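Virulent strain associated lipoprotein (Borreliella spielmanii A14S, PDB 6FZZ) probably binds glutathione, as does its Borrelia burgdorferi counterpart BBE31, a pFam54-family outer surface lipoprotein important for colonizing the mammalian host. Local coordinates at residues N134-I138 with S139-N143. Numbering follows the deposited sequence.
Sequences NKLKI and SDLEN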
ATOM      1  N   ASN A 134       4.131  -8.634 -26.514  1.00 34.29           N
ATOM      2  CA  ASN A 134       4.926  -9.423 -27.486  1.00 38.87           C
ATOM      3  C   ASN A 134       5.946  -8.539 -28.253  1.00 41.95           C
ATOM      4  O   ASN A 134       6.911  -9.057 -28.818  1.00 40.81           O
ATOM      5  CB  ASN A 134       4.035 -10.250 -28.458  1.00 37.31           C
ATOM      6  CG  ASN A 134       3.113  -9.388 -29.314  1.00 40.26           C
ATOM      7  OD1 ASN A 134       3.416  -8.230 -29.674  1.00 40.66           O
ATOM      8  ND2 ASN A 134       1.976  -9.945 -29.651  1.00 40.02           N
ATOM      9  N   LYS A 135       5.774  -7.217 -28.252  1.00 37.64           N
ATOM     10  CA  LYS A 135       6.845  -6.365 -28.862  1.00 43.74           C
ATOM     11  C   LYS A 135       8.170  -6.388 -28.089  1.00 44.82           C
ATOM     12  O   LYS A 135       9.207  -5.971 -28.623  1.00 42.26           O
ATOM     13  CB  LYS A 135       6.355  -4.930 -29.070  1.00 45.16           C
ATOM     14  CG  LYS A 135       5.124  -4.859 -29.948  1.00 48.20           C
ATOM     15  CD  LYS A 135       4.552  -3.466 -29.865  1.00 56.69           C
ATOM     16  CE  LYS A 135       3.522  -3.200 -30.958  1.00 61.20           C
ATOM     17  NZ  LYS A 135       3.189  -1.748 -31.015  1.00 58.15           N
ATOM     18  N   LEU A 136       8.176  -6.905 -26.853  1.00 41.36           N
ATOM     19  CA  LEU A 136       9.404  -6.941 -26.082  1.00 37.68           C
ATOM     20  C   LEU A 136      10.203  -8.188 -26.394  1.00 38.94           C
ATOM     21  O   LEU A 136       9.659  -9.264 -26.665  1.00 36.70           O
ATOM     22  CB  LEU A 136       9.165  -6.816 -24.542  1.00 35.51           C
ATOM     23  CG  LEU A 136       8.397  -5.575 -24.053  1.00 40.46           C
ATOM     24  CD1 LEU A 136       8.026  -5.764 -22.578  1.00 43.82           C
ATOM     25  CD2 LEU A 136       9.231  -4.307 -24.247  1.00 42.31           C
ATOM     26  N   LYS A 137      11.517  -8.061 -26.276  1.00 37.47           N
ATOM     27  CA  LYS A 137      12.385  -9.221 -26.327  1.00 41.56           C
ATOM     28  C   LYS A 137      12.389  -9.938 -24.984  1.00 38.24           C
ATOM     29  O   LYS A 137      11.946  -9.364 -23.966  1.00 31.67           O
ATOM     30  CB  LYS A 137      13.807  -8.788 -26.779  1.00 49.81           C
ATOM     31  CG  LYS A 137      14.826  -9.921 -26.883  1.00 56.25           C
ATOM     32  CD  LYS A 137      15.768  -9.912 -25.691  1.00 57.92           C
ATOM     33  CE  LYS A 137      16.602 -11.171 -25.595  1.00 52.62           C
ATOM     34  NZ  LYS A 137      17.972 -10.749 -25.193  1.00 61.01           N
ATOM     35  N   ILE A 138      12.876 -11.194 -25.004  1.00 37.67           N
ATOM     36  CA  ILE A 138      12.882 -12.115 -23.861  1.00 42.66           C
ATOM     37  C   ILE A 138      13.497 -11.504 -22.591  1.00 40.97           C
ATOM     38  O   ILE A 138      12.925 -11.613 -21.510  1.00 34.00           O
ATOM     39  CB  ILE A 138      13.582 -13.451 -24.190  1.00 45.83           C
ATOM     40  CG1 ILE A 138      12.772 -14.249 -25.232  1.00 50.17           C
ATOM     41  CG2 ILE A 138      13.753 -14.338 -22.944  1.00 47.10           C
ATOM     42  CD1 ILE A 138      13.351 -15.640 -25.501  1.00 48.03           C
ATOM     43  N   SER A 139      14.659 -10.884 -22.731  1.00 40.65           N
ATOM     44  CA  SER A 139      15.378 -10.334 -21.590  1.00 36.67           C
ATOM     45  C   SER A 139      14.632  -9.157 -20.989  1.00 29.98           C
ATOM     46  O   SER A 139      14.654  -9.019 -19.774  1.00 36.93           O
ATOM     47  CB  SER A 139      16.830  -9.968 -21.975  1.00 37.73           C
ATOM     48  OG  SER A 139      16.851  -8.916 -22.929  1.00 34.38           O
ATOM     49  N   ASP A 140      13.996  -8.302 -21.792  1.00 30.97           N
ATOM     50  CA  ASP A 140      13.111  -7.220 -21.288  1.00 31.06           C
ATOM     51  C   ASP A 140      11.884  -7.808 -20.523  1.00 33.40           C
ATOM     52  O   ASP A 140      11.416  -7.219 -19.543  1.00 28.51           O
ATOM     53  CB  ASP A 140      12.523  -6.396 -22.420  1.00 37.29           C
ATOM     54  CG  ASP A 140      13.490  -5.395 -23.022  1.00 44.07           C
ATOM     55  OD1 ASP A 140      14.563  -5.143 -22.461  1.00 46.58           O
ATOM     56  OD2 ASP A 140      13.128  -4.845 -24.072  1.00 58.30           O
ATOM     57  N   LEU A 141      11.319  -8.906 -21.036  1.00 33.77           N
ATOM     58  CA  LEU A 141      10.148  -9.549 -20.406  1.00 33.13           C
ATOM     59  C   LEU A 141      10.567 -10.164 -19.116  1.00 31.85           C
ATOM     60  O   LEU A 141       9.840 -10.085 -18.153  1.00 26.68           O
ATOM     61  CB  LEU A 141       9.529 -10.688 -21.299  1.00 35.03           C
ATOM     62  CG  LEU A 141       8.769 -10.246 -22.546  1.00 37.91           C
ATOM     63  CD1 LEU A 141       8.482 -11.483 -23.409  1.00 36.52           C
ATOM     64  CD2 LEU A 141       7.486  -9.446 -22.235  1.00 38.97           C
ATOM     65  N   GLU A 142      11.707 -10.867 -19.124  1.00 28.50           N
ATOM     66  CA  GLU A 142      12.270 -11.415 -17.922  1.00 30.62           C
ATOM     67  C   GLU A 142      12.520 -10.329 -16.831  1.00 31.08           C
ATOM     68  O   GLU A 142      12.198 -10.490 -15.652  1.00 23.66           O
ATOM     69  CB  GLU A 142      13.565 -12.087 -18.252  1.00 36.65           C
ATOM     70  CG  GLU A 142      14.082 -12.911 -17.113  1.00 44.02           C
ATOM     71  CD  GLU A 142      14.951 -14.050 -17.618  1.00 55.97           C
ATOM     72  OE1 GLU A 142      15.321 -14.020 -18.819  1.00 58.43           O
ATOM     73  OE2 GLU A 142      15.245 -14.968 -16.812  1.00 60.50           O
ATOM     74  N   ASN A 143      13.069  -9.211 -17.268  1.00 29.20           N
ATOM     75  CA  ASN A 143      13.370  -8.105 -16.375  1.00 30.11           C
ATOM     76  C   ASN A 143      12.065  -7.525 -15.816  1.00 26.89           C
ATOM     77  O   ASN A 143      11.930  -7.383 -14.601  1.00 26.41           O
ATOM     78  CB  ASN A 143      14.201  -7.067 -17.132  1.00 33.20           C
ATOM     79  CG  ASN A 143      14.778  -6.027 -16.228  1.00 39.10           C
ATOM     80  OD1 ASN A 143      15.382  -6.332 -15.205  1.00 41.15           O
ATOM     81  ND2 ASN A 143      14.587  -4.788 -16.591  1.00 42.63           N
TER
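L141 N donates to K137 O over 3.0 Å, and this bond closes the first turn of helix 138-170. One residue on, E142 N reaches I138 O at 2.8 Å. N143 N then donates to S139 O, so the backbone pattern runs on without a break. K137 is the N-cap residue: its backbone O takes the L141 N-H, while its side chain runs along S139. CG lies anti to the backbone N, and bends at chi2 and chi4 carry the chain past the serine. There NZ makes a weak hydrogen bond of 3.1 Å to S139 OG.

The apolar part of the contact comes from L136, just ahead of the cap. Its CD1 meets L141 CD2 at 3.7 Å, the two leucine side chains crossing obliquely. Separately, the CD2 methyl of L136 rests against a carboxylate oxygen, 3.9 Å from D140 OD2, with the side chains at about a right angle. The carbonyl of L136 is satisfied from outside, by K15 NZ at the start of helix 15-41. That helix also packs on the buried L141 through K15, L19 and L22, while I211 touches L136; the loop between helices 105-126 and 138-170 thus lies near both ends of the modelled chain.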